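Local coordinates for protein GDP-mannose-dependent alpha-(1-6)-phosphatidylinositol monomannoside mannosyltransferase (PDB 3OKP) that belongs to the GT-B class of glycosyltransferases, has two parallel-sheet domains, and holds guanosine-5'-diphosphate-alpha-D-mannose in the model, at residues V38-T43 / S66-T71; T73-M78 / A99-T104; E166-G171 / E370-I375; G212-I217 / P279-G284; A308-G313 / V325-D330. One frame throughout, in Å; residues are numbered along the deposited sequence.

Interaction 1. Residues V38-T43 / S66-T71; sequences VVFAST and SVMLPT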
# COMPACT_ATOMS: atom_id res chain seq x y z
N VAL A 38 -5.98 6.15 -21.49
CA VAL A 38 -4.72 6.32 -22.21
C VAL A 38 -3.64 6.71 -21.19
O VAL A 38 -3.90 7.50 -20.29
CB VAL A 38 -4.81 7.41 -23.32
CG1 VAL A 38 -3.52 7.46 -24.14
CG2 VAL A 38 -6.01 7.17 -24.24
N VAL A 39 -2.45 6.14 -21.33
CA VAL A 39 -1.33 6.46 -20.44
C VAL A 39 -0.25 7.23 -21.19
O VAL A 39 0.10 6.89 -22.32
CB VAL A 39 -0.73 5.20 -19.76
CG1 VAL A 39 0.45 5.56 -18.85
CG2 VAL A 39 -1.79 4.45 -18.97
N PHE A 40 0.26 8.28 -20.54
CA PHE A 40 1.42 9.04 -21.00
C PHE A 40 2.52 8.88 -19.95
O PHE A 40 2.44 9.44 -18.86
CB PHE A 40 1.03 10.52 -21.21
CG PHE A 40 2.14 11.40 -21.72
CD1 PHE A 40 2.94 11.01 -22.79
CD2 PHE A 40 2.37 12.65 -21.13
CE1 PHE A 40 3.97 11.83 -23.26
CE2 PHE A 40 3.39 13.49 -21.60
CZ PHE A 40 4.19 13.08 -22.66
N ALA A 41 3.52 8.07 -20.28
CA ALA A 41 4.54 7.66 -19.30
C ALA A 41 5.97 7.82 -19.82
O ALA A 41 6.23 7.69 -21.01
CB ALA A 41 4.29 6.23 -18.85
N SER A 42 6.90 8.09 -18.90
CA SER A 42 8.33 8.12 -19.21
C SER A 42 8.84 6.73 -19.62
O SER A 42 8.15 5.72 -19.46
CB SER A 42 9.12 8.64 -18.01
OG SER A 42 8.88 7.84 -16.86
N THR A 43 10.06 6.69 -20.17
CA THR A 43 10.65 5.45 -20.65
C THR A 43 12.05 5.26 -20.07
O THR A 43 12.94 6.08 -20.29
CB THR A 43 10.74 5.44 -22.20
OG1 THR A 43 9.49 5.86 -22.75
CG2 THR A 43 11.08 4.04 -22.72
N SER A 66 13.97 9.45 -19.77
CA SER A 66 14.13 8.59 -18.59
C SER A 66 13.32 9.08 -17.39
O SER A 66 12.88 8.28 -16.56
CB SER A 66 15.62 8.49 -18.23
OG SER A 66 15.83 7.57 -17.18
N VAL A 67 13.15 10.40 -17.30
CA VAL A 67 12.34 11.03 -16.25
C VAL A 67 11.37 12.00 -16.90
O VAL A 67 11.77 12.85 -17.71
CB VAL A 67 13.22 11.80 -15.22
CG1 VAL A 67 12.38 12.27 -14.04
CG2 VAL A 67 14.39 10.94 -14.73
N MET A 68 10.08 11.88 -16.58
CA MET A 68 9.11 12.86 -17.02
C MET A 68 9.02 13.98 -15.99
O MET A 68 8.69 13.76 -14.82
CB MET A 68 7.73 12.24 -17.24
CG MET A 68 6.75 13.22 -17.88
SD MET A 68 5.05 12.63 -18.00
CE MET A 68 5.22 11.38 -19.28
N LEU A 69 9.34 15.19 -16.45
CA LEU A 69 9.40 16.37 -15.59
C LEU A 69 8.43 17.44 -16.08
O LEU A 69 8.10 17.47 -17.27
CB LEU A 69 10.84 16.91 -15.56
CG LEU A 69 11.88 15.99 -14.92
CD1 LEU A 69 13.29 16.32 -15.39
CD2 LEU A 69 11.79 16.02 -13.39
N PRO A 70 7.95 18.31 -15.17
CA PRO A 70 7.09 19.41 -15.62
C PRO A 70 7.91 20.47 -16.37
O PRO A 70 8.55 21.33 -15.75
CB PRO A 70 6.48 19.95 -14.32
CG PRO A 70 7.43 19.57 -13.26
CD PRO A 70 8.13 18.32 -13.70
N THR A 71 7.90 20.38 -17.69
CA THR A 71 8.64 21.29 -18.57
C THR A 71 7.73 21.69 -19.73
O THR A 71 6.76 20.98 -20.01
CB THR A 71 9.92 20.61 -19.15
OG1 THR A 71 9.54 19.59 -20.07
CG2 THR A 71 10.78 20.00 -18.04
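Met68 lays its terminal methyl over one face of the Phe40 ring. CE stands 3.5 Å above the ring plane, offset from the centre toward the rim. Its approach to the ring centroid is only 15° off the normal, so this is a CH-pi contact. The nearest ring atoms, CD2 and CE2, are on one side of the ring. SD is farther away, 4.6 Å from the Phe40 centroid and oblique to the ring, which makes the pair a Met-aromatic contact as well. The bend at chi3 (-71°) turns CE toward the ring. CE also rests 3.4 Å from Phe40 O, so ring and backbone of one residue both meet this methyl.

Nearer the strand end, Ser42 CB packs 3.9 Å from Met68 CB. The hydroxyl of Ser42 is held by Asn12 and Gln44. Asn12 OD1 also accepts from Met68 N, so one side chain links the strand end and the loop. At the far end, Ser66 CA makes a CA-H...O contact with Thr43 O at 3.3 Å.

Strand 37-42 lies between strands 7-11 and 59-63 in the parallel sheet of a Rossmann-like domain. The loop 66-71 leaves strand 59-63 and leads into helix 72-84. Phe40 also packs on Thr74, Ala77 and Ile81 of that helix and on Trp63, while Met68 touches Val10 of strand 7-11.

Interaction 2. Residues T73-M78 / A99-T104; sequences TTAHAM and ALMAGT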
# COMPACT_ATOMS: atom_id res chain seq x y z
N THR A 73 8.09 21.40 -22.94
CA THR A 73 8.01 20.34 -23.96
C THR A 73 7.09 19.19 -23.53
O THR A 73 6.30 18.69 -24.33
CB THR A 73 9.40 19.79 -24.36
OG1 THR A 73 10.13 19.43 -23.18
CG2 THR A 73 10.18 20.83 -25.15
N THR A 74 7.21 18.77 -22.27
CA THR A 74 6.34 17.73 -21.71
C THR A 74 4.88 18.18 -21.69
O THR A 74 3.98 17.43 -22.07
CB THR A 74 6.77 17.31 -20.28
OG1 THR A 74 8.17 16.98 -20.27
CG2 THR A 74 5.97 16.11 -19.81
N ALA A 75 4.66 19.42 -21.24
CA ALA A 75 3.32 20.00 -21.18
C ALA A 75 2.68 20.10 -22.57
O ALA A 75 1.48 19.84 -22.72
CB ALA A 75 3.35 21.36 -20.51
N HIS A 76 3.48 20.47 -23.57
CA HIS A 76 3.04 20.56 -24.97
C HIS A 76 2.58 19.20 -25.49
O HIS A 76 1.53 19.09 -26.14
CB HIS A 76 4.15 21.12 -25.87
CG HIS A 76 3.76 21.26 -27.31
ND1 HIS A 76 3.53 22.48 -27.90
CD2 HIS A 76 3.57 20.32 -28.27
CE1 HIS A 76 3.21 22.29 -29.17
NE2 HIS A 76 3.22 21.00 -29.42
N ALA A 77 3.38 18.17 -25.22
CA ALA A 77 3.08 16.81 -25.64
C ALA A 77 1.81 16.29 -24.97
O ALA A 77 0.99 15.64 -25.62
CB ALA A 77 4.26 15.89 -25.35
N MET A 78 1.66 16.58 -23.68
CA MET A 78 0.45 16.24 -22.93
C MET A 78 -0.77 16.93 -23.53
O MET A 78 -1.81 16.29 -23.72
CB MET A 78 0.60 16.63 -21.46
CG MET A 78 -0.61 16.27 -20.60
SD MET A 78 -0.62 17.03 -18.97
CE MET A 78 -0.85 18.76 -19.38
N ALA A 99 1.85 17.31 -11.36
CA ALA A 99 0.57 18.02 -11.35
C ALA A 99 0.70 19.54 -11.42
O ALA A 99 -0.29 20.26 -11.44
CB ALA A 99 -0.28 17.59 -10.15
N LEU A 100 1.94 20.04 -11.45
CA LEU A 100 2.20 21.44 -11.75
C LEU A 100 1.88 21.78 -13.22
O LEU A 100 1.88 22.94 -13.61
CB LEU A 100 3.65 21.83 -11.41
CG LEU A 100 4.04 21.87 -9.92
CD1 LEU A 100 5.56 21.92 -9.76
CD2 LEU A 100 3.38 23.04 -9.19
N MET A 101 1.60 20.74 -14.01
CA MET A 101 1.15 20.89 -15.40
C MET A 101 -0.38 20.90 -15.52
O MET A 101 -0.92 20.82 -16.62
CB MET A 101 1.73 19.78 -16.28
CG MET A 101 3.25 19.72 -16.36
SD MET A 101 3.86 18.70 -17.72
CE MET A 101 3.33 17.06 -17.21
N ALA A 102 -1.07 20.98 -14.38
CA ALA A 102 -2.54 20.94 -14.37
C ALA A 102 -3.19 22.12 -15.10
O ALA A 102 -4.24 21.97 -15.73
CB ALA A 102 -3.06 20.84 -12.94
N GLY A 103 -2.56 23.29 -15.00
CA GLY A 103 -3.00 24.48 -15.73
C GLY A 103 -3.05 24.24 -17.24
O GLY A 103 -4.04 24.58 -17.89
N THR A 104 -1.98 23.65 -17.77
CA THR A 104 -1.89 23.30 -19.19
C THR A 104 -2.98 22.31 -19.60
O THR A 104 -3.55 22.41 -20.69
CB THR A 104 -0.50 22.71 -19.54
OG1 THR A 104 0.52 23.67 -19.22
CG2 THR A 104 -0.40 22.35 -21.02
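Ala75 and Met101 bring the two backbones closest, with their CA atoms 6.2 Å apart. Residues 73-78 form part of one helix. Residues 99-104 run from a short 3-10 turn into the start of another, with Met101 at its N-cap position.

Met101 sends its sulfur against helix 72-84. SD lies 3.7 Å from Ala75 N and is about as close to Ala75 CA. Its chain is bent at chi3 (-67°), which carries CE toward Thr74, where it stops 3.8 Å from Thr74 CG2. The Thr74 and Met101 side chains cross at about a right angle. The hydroxyl of Thr74 is hydrogen-bonded to Thr71 OG1 and Leu69 O.

Both helices belong to the N-terminal Rossmann-like domain. Helix 72-84 joins strand 59-63 at one edge of the sheet to strand 89-92 near its middle. Helix 102-107 then leads from strand 89-92 to strand 112-116. Met78 and Met101 both touch Val10 and Phe92, so the contact lies against the sheet.

Met78 answers Met101 from the opposite segment. Its CE sits 3.4 Å from Met101 O and 4.2 Å from Met101 CB. The same methyl touches Thr104 CB at 4.0 Å, the two side chains crossing at a slant. Thr104 closes over Ala75 with both branches: CG2 is 3.6 Å from Ala75 O, and OG1 is 3.9 Å from Ala75 CB.

Interaction 3. Residues E166-G171 / E370-I375; sequences EHLPSG and ERLTNI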
# COMPACT_ATOMS: atom_id res chain seq x y z
N GLU A 166 -10.60 13.13 -1.97
CA GLU A 166 -11.21 11.81 -2.09
C GLU A 166 -10.27 10.70 -1.61
O GLU A 166 -9.10 10.66 -1.98
CB GLU A 166 -11.63 11.54 -3.55
CG GLU A 166 -12.71 12.47 -4.09
CD GLU A 166 -14.11 12.09 -3.64
OE1 GLU A 166 -14.30 10.99 -3.07
OE2 GLU A 166 -15.03 12.90 -3.86
N HIS A 167 -10.81 9.80 -0.79
CA HIS A 167 -10.04 8.67 -0.26
C HIS A 167 -9.84 7.59 -1.34
O HIS A 167 -10.79 6.91 -1.73
CB HIS A 167 -10.73 8.09 0.99
CG HIS A 167 -9.91 7.07 1.72
ND1 HIS A 167 -10.45 5.89 2.19
CD2 HIS A 167 -8.61 7.06 2.08
CE1 HIS A 167 -9.51 5.20 2.81
NE2 HIS A 167 -8.38 5.88 2.75
N LEU A 168 -8.61 7.46 -1.82
CA LEU A 168 -8.29 6.45 -2.83
C LEU A 168 -7.00 5.69 -2.52
O LEU A 168 -5.98 5.88 -3.19
CB LEU A 168 -8.26 7.07 -4.24
CG LEU A 168 -8.42 6.11 -5.44
CD1 LEU A 168 -9.83 5.54 -5.51
CD2 LEU A 168 -8.05 6.80 -6.74
N PRO A 169 -7.04 4.84 -1.48
CA PRO A 169 -5.90 3.97 -1.18
C PRO A 169 -5.85 2.78 -2.13
O PRO A 169 -6.82 2.52 -2.85
CB PRO A 169 -6.22 3.48 0.24
CG PRO A 169 -7.71 3.46 0.28
CD PRO A 169 -8.14 4.65 -0.52
N SER A 170 -4.74 2.06 -2.12
CA SER A 170 -4.63 0.80 -2.84
C SER A 170 -5.69 -0.18 -2.35
O SER A 170 -6.10 -0.16 -1.19
CB SER A 170 -3.24 0.20 -2.63
OG SER A 170 -3.12 -1.06 -3.28
N GLY A 171 -6.15 -1.03 -3.26
CA GLY A 171 -6.98 -2.17 -2.89
C GLY A 171 -6.11 -3.38 -2.62
O GLY A 171 -4.88 -3.31 -2.70
N GLU A 370 -14.47 0.61 -8.21
CA GLU A 370 -15.74 1.35 -8.25
C GLU A 370 -15.57 2.79 -7.78
O GLU A 370 -16.16 3.71 -8.37
CB GLU A 370 -16.81 0.64 -7.43
CG GLU A 370 -17.41 -0.58 -8.11
N ARG A 371 -14.77 2.98 -6.73
CA ARG A 371 -14.43 4.32 -6.25
C ARG A 371 -13.75 5.16 -7.33
O ARG A 371 -14.08 6.34 -7.50
CB ARG A 371 -13.52 4.26 -5.01
CG ARG A 371 -14.22 3.85 -3.72
CD ARG A 371 -13.29 4.11 -2.54
NE ARG A 371 -13.84 3.66 -1.27
CZ ARG A 371 -13.24 3.84 -0.09
NH1 ARG A 371 -12.07 4.46 -0.02
NH2 ARG A 371 -13.81 3.40 1.02
N LEU A 372 -12.81 4.56 -8.06
CA LEU A 372 -12.12 5.25 -9.15
C LEU A 372 -13.08 5.58 -10.29
O LEU A 372 -13.02 6.67 -10.86
CB LEU A 372 -10.91 4.46 -9.66
CG LEU A 372 -10.10 5.12 -10.79
CD1 LEU A 372 -9.52 6.47 -10.36
CD2 LEU A 372 -9.00 4.20 -11.30
N THR A 373 -13.95 4.63 -10.62
CA THR A 373 -14.96 4.83 -11.67
C THR A 373 -15.83 6.05 -11.35
O THR A 373 -16.07 6.88 -12.23
CB THR A 373 -15.82 3.56 -11.88
OG1 THR A 373 -14.96 2.46 -12.21
CG2 THR A 373 -16.83 3.76 -13.01
N ASN A 374 -16.27 6.15 -10.10
CA ASN A 374 -17.07 7.29 -9.65
C ASN A 374 -16.37 8.63 -9.81
O ASN A 374 -17.00 9.63 -10.17
CB ASN A 374 -17.53 7.09 -8.20
CG ASN A 374 -18.52 5.95 -8.05
OD1 ASN A 374 -19.08 5.45 -9.03
ND2 ASN A 374 -18.73 5.52 -6.81
N ILE A 375 -15.07 8.66 -9.55
CA ILE A 375 -14.26 9.86 -9.72
C ILE A 375 -14.12 10.22 -11.21
O ILE A 375 -14.36 11.37 -11.60
CB ILE A 375 -12.86 9.72 -9.06
CG1 ILE A 375 -13.00 9.50 -7.55
CG2 ILE A 375 -11.98 10.94 -9.34
CD1 ILE A 375 -11.72 9.04 -6.85
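Leu168 and Arg371 face each other with CA atoms 7.3 Å apart, where the end of strand 164-167 and the loop after it pass helix 365-377. Arg371 reaches toward the strand on a chain extended from CG to NE. Its NH1 donates to His167 O at 3.3 Å, with a bent N-H...O angle of 137°. The donor stands above the carbonyl plane, 54° out of it. NH1 is also 3.1 Å from His167 ND1, and the ring and guanidinium planes are 53° apart. Pro169 CD lies over the centre of the His167 ring, 3.4 Å above its plane. The other ring nitrogen, NE2, is hydrogen-bonded to Ile147 O.

Strand 164-167 is an edge strand of the N-terminal sheet, and helix 365-377 is the last helix of the chain. The chain comes back to the N-terminal domain with this helix, as in many GT-B enzymes.

Leu168 slides past Arg371 in the opposite direction, with CD1 3.9 Å from Arg371 CB. Its other methyl, CD2, meets Leu372 CD1 at 3.9 Å. Phe28 touches both leucines. Farther along the helix, Ile375 CD1 touches both Leu168 CD1 and Glu166 CB, the latter at 4.1 Å.

Interaction 4. Residues G212-I217 / P279-G284; sequences GQDSLI and PARTRG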
# COMPACT_ATOMS: atom_id res chain seq x y z
N GLY A 212 8.72 -2.49 13.39
CA GLY A 212 8.53 -3.09 14.71
C GLY A 212 8.80 -4.57 14.81
O GLY A 212 8.26 -5.24 15.69
N GLN A 213 9.64 -5.10 13.91
CA GLN A 213 10.16 -6.46 14.07
C GLN A 213 10.98 -6.53 15.36
O GLN A 213 10.97 -7.54 16.05
CB GLN A 213 11.03 -6.90 12.89
CG GLN A 213 10.31 -7.08 11.56
CD GLN A 213 10.38 -5.85 10.67
OE1 GLN A 213 10.91 -4.81 11.07
NE2 GLN A 213 9.86 -5.97 9.45
N ASP A 214 11.68 -5.43 15.66
CA ASP A 214 12.44 -5.33 16.91
C ASP A 214 11.52 -5.39 18.14
O ASP A 214 11.85 -6.05 19.12
CB ASP A 214 13.36 -4.09 16.93
CG ASP A 214 12.65 -2.79 16.56
OD1 ASP A 214 11.40 -2.73 16.48
OD2 ASP A 214 13.37 -1.78 16.35
N SER A 215 10.38 -4.71 18.05
CA SER A 215 9.37 -4.74 19.12
C SER A 215 8.83 -6.16 19.32
O SER A 215 8.66 -6.61 20.46
CB SER A 215 8.21 -3.79 18.80
OG SER A 215 8.68 -2.46 18.60
N LEU A 216 8.57 -6.85 18.21
CA LEU A 216 8.12 -8.24 18.21
C LEU A 216 9.13 -9.18 18.86
O LEU A 216 8.77 -10.02 19.70
CB LEU A 216 7.82 -8.70 16.77
CG LEU A 216 6.39 -8.98 16.28
CD1 LEU A 216 5.27 -8.41 17.16
CD2 LEU A 216 6.21 -8.57 14.82
N ILE A 217 10.40 -9.03 18.48
CA ILE A 217 11.49 -9.84 19.03
C ILE A 217 11.62 -9.64 20.55
O ILE A 217 11.82 -10.60 21.30
CB ILE A 217 12.84 -9.56 18.30
CG1 ILE A 217 12.82 -10.19 16.90
CG2 ILE A 217 14.02 -10.07 19.11
CD1 ILE A 217 13.87 -9.63 15.94
N PRO A 279 3.81 -4.18 14.50
CA PRO A 279 3.54 -3.05 15.37
C PRO A 279 4.30 -1.79 14.93
O PRO A 279 5.22 -1.34 15.63
CB PRO A 279 3.99 -3.54 16.74
CG PRO A 279 5.08 -4.53 16.45
CD PRO A 279 4.84 -5.08 15.06
N ALA A 280 3.90 -1.24 13.79
CA ALA A 280 4.53 -0.06 13.20
C ALA A 280 4.56 1.13 14.17
O ALA A 280 3.57 1.42 14.84
CB ALA A 280 3.82 0.34 11.90
N ARG A 281 5.72 1.78 14.25
CA ARG A 281 5.87 3.00 15.04
C ARG A 281 6.35 4.16 14.16
O ARG A 281 7.08 3.95 13.19
CB ARG A 281 6.83 2.79 16.22
CG ARG A 281 8.29 2.56 15.83
CD ARG A 281 9.19 2.55 17.06
NE ARG A 281 10.58 2.28 16.70
CZ ARG A 281 11.10 1.07 16.53
NH1 ARG A 281 10.35 -0.02 16.68
NH2 ARG A 281 12.39 0.93 16.21
N THR A 282 5.92 5.37 14.51
CA THR A 282 6.38 6.56 13.80
C THR A 282 7.76 6.97 14.30
O THR A 282 8.00 7.03 15.51
CB THR A 282 5.36 7.72 13.94
OG1 THR A 282 4.11 7.31 13.38
CG2 THR A 282 5.85 8.97 13.20
N ARG A 283 8.66 7.23 13.36
CA ARG A 283 10.03 7.63 13.64
C ARG A 283 10.43 8.81 12.76
O ARG A 283 9.57 9.47 12.17
CB ARG A 283 10.98 6.46 13.37
CG ARG A 283 10.94 5.34 14.40
CD ARG A 283 11.70 4.11 13.93
NE ARG A 283 12.84 4.45 13.08
CZ ARG A 283 14.10 4.57 13.50
NH1 ARG A 283 14.42 4.37 14.77
NH2 ARG A 283 15.04 4.88 12.63
N GLY A 284 11.74 9.07 12.68
CA GLY A 284 12.30 10.08 11.79
C GLY A 284 11.71 11.47 11.98
O GLY A 284 11.48 12.19 11.01
O HOH W 1 7.37 -0.45 17.21
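Arg281 reaches across to Asp214 from a loop. At CB, chi1 (68°) sets CG between the backbone N and the carbonyl carbon. From CG to NE the chain is extended, and chi4 (-85°) turns CZ out of that line. At the tip, NH1 donates to Asp214 OD1 at 2.9 Å, and NH2 donates to Asp214 OD2 at the same distance. The first bond is nearly straight, 173° at the hydrogen. This is an end-on, two-pronged salt bridge. Both oxygens are met on their syn sides, and the carboxylate and guanidinium are nearly coplanar. Asp214 OD2 has a second partner in Tyr240 OH.

NH1 also donates to water 1. That water gives a proton to Pro279 O at 2.8 Å and is hydrogen-bonded to Ser215 OG, so it ties three residues together.

The segments lie in the C-terminal Rossmann-like domain of the GT-B fold. The loop follows strand 275-278, and helix 213-226 begins beside it. The pocket for guanosine-5'-diphosphate-alpha-D-mannose is formed by residues of this domain.

Gly212 is the N-cap residue of the helix. Its phi is positive, and Pro279 O lies too close to leave room for a CB. Pro279 CG packs 3.3 Å from Gly212 O, which accepts from Leu216 N. Beyond it, Pro279 CD touches Leu216 CD2 at 3.8 Å, and Ser215 CB is 4.0 Å from Pro279 CG.

Interaction 5. Residues A308-G313 / V325-D330; sequences AGTSGG and VVEGSD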
# COMPACT_ATOMS: atom_id res chain seq x y z
N ALA A 308 -1.83 -4.51 14.65
CA ALA A 308 -1.27 -3.37 13.94
C ALA A 308 -0.65 -2.38 14.92
O ALA A 308 -0.94 -2.42 16.12
CB ALA A 308 -2.34 -2.69 13.08
N GLY A 309 0.20 -1.49 14.41
CA GLY A 309 0.83 -0.46 15.22
C GLY A 309 0.05 0.85 15.21
O GLY A 309 -0.97 0.98 14.53
N THR A 310 0.56 1.82 15.97
CA THR A 310 -0.10 3.11 16.12
C THR A 310 0.32 4.13 15.06
O THR A 310 -0.26 5.21 14.97
CB THR A 310 0.19 3.73 17.51
OG1 THR A 310 1.61 3.78 17.71
CG2 THR A 310 -0.45 2.90 18.62
N SER A 311 1.32 3.77 14.25
CA SER A 311 1.91 4.70 13.28
C SER A 311 0.98 5.09 12.13
O SER A 311 0.40 4.23 11.47
CB SER A 311 3.19 4.11 12.68
OG SER A 311 3.83 5.05 11.84
N GLY A 312 0.85 6.40 11.92
CA GLY A 312 0.15 6.95 10.76
C GLY A 312 -1.23 6.41 10.48
O GLY A 312 -2.13 6.51 11.31
N GLY A 313 -1.39 5.84 9.29
CA GLY A 313 -2.68 5.29 8.86
C GLY A 313 -2.90 3.82 9.19
O GLY A 313 -3.94 3.27 8.83
N VAL A 325 -4.88 -2.73 17.80
CA VAL A 325 -3.86 -1.69 17.64
C VAL A 325 -3.08 -1.57 18.95
O VAL A 325 -3.68 -1.43 20.02
CB VAL A 325 -4.49 -0.33 17.23
CG1 VAL A 325 -3.44 0.78 17.18
CG2 VAL A 325 -5.19 -0.45 15.88
N VAL A 326 -1.76 -1.64 18.86
CA VAL A 326 -0.90 -1.56 20.04
C VAL A 326 0.36 -0.74 19.76
O VAL A 326 0.84 -0.68 18.63
CB VAL A 326 -0.54 -2.98 20.58
CG1 VAL A 326 0.52 -3.67 19.71
CG2 VAL A 326 -0.09 -2.92 22.04
N GLU A 327 0.88 -0.09 20.80
CA GLU A 327 2.18 0.56 20.73
C GLU A 327 3.27 -0.51 20.86
O GLU A 327 3.35 -1.19 21.88
CB GLU A 327 2.34 1.63 21.82
CG GLU A 327 3.59 2.50 21.67
CD GLU A 327 3.63 3.26 20.36
OE1 GLU A 327 2.72 4.09 20.12
OE2 GLU A 327 4.57 3.04 19.57
N GLY A 328 4.08 -0.64 19.81
CA GLY A 328 5.11 -1.68 19.73
C GLY A 328 6.06 -1.74 20.92
O GLY A 328 6.39 -2.83 21.40
N SER A 329 6.48 -0.57 21.40
CA SER A 329 7.42 -0.45 22.51
C SER A 329 6.85 -0.92 23.86
O SER A 329 7.61 -1.15 24.81
CB SER A 329 7.92 0.99 22.64
OG SER A 329 6.85 1.87 22.91
N ASP A 330 5.53 -1.06 23.95
CA ASP A 330 4.90 -1.61 25.15
C ASP A 330 5.04 -3.13 25.12
O ASP A 330 4.15 -3.84 24.64
CB ASP A 330 3.43 -1.18 25.24
CG ASP A 330 2.83 -1.41 26.62
OD1 ASP A 330 3.33 -2.26 27.39
OD2 ASP A 330 1.82 -0.74 26.94
O HOH W 2 3.56 1.20 17.54
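The carboxylate of Glu327 is met by Thr310 from above its plane. Thr310 OG1 donates to Glu327 OE1 at 2.7 Å, 45° out of that plane. The other oxygen, OE2, lies 2.9 Å from water 2, which may donate to it; the water accepts from Gly328 N. The bend at chi2 (60°) places CD on the Thr310 side, although CB points away. The two side chains cross at about a right angle.

The contact begins at a parallel beta bridge between strands 306-308 and 323-325, at the edge of the sheet in the C-terminal Rossmann-like domain. Val326 N donates to Ala308 O at 3.0 Å, nearly along the C=O axis. Gly309 CA approaches Val326 O at 3.4 Å. Residues 327-330 form a type I turn, closed by Asp330 N to Glu327 O, and Asp330 OD1 caps Lys333 N in helix 331-342. The Val326 side chain packs on Lys333, Leu334 and Leu337 of that helix.

Val325 and Ala308 put their side chains on the same face of the sheet. Val325 CG1 touches Thr310 CG2 at 3.9 Å. It also covers Gly309 O, 3.6 Å away, a buried carbonyl oxygen with no hydrogen-bond partner in the model.

How the interactions relate
The five contacts fall into two clusters and one joint. Interactions 1 and 2 share the N-terminal domain; their centres are 10 Å apart, and they touch through Met68 and Thr74. Interactions 4 and 5 share the C-terminal domain, with centres 8 Å apart, and meet where Thr282 OG1 and Ser311 OG lie 2.8 Å apart, probably hydrogen-bonded. Centres in different clusters are about 36 to 41 Å apart. Along the chain, 1 precedes 2, and 4 precedes 5. Interaction 3 encloses both 4 and 5: the chain builds the C-terminal domain between 171 and 370, then returns to the first sheet, so its last helix packs on the N-terminal domain, consistent with a GT-B chain that crosses back.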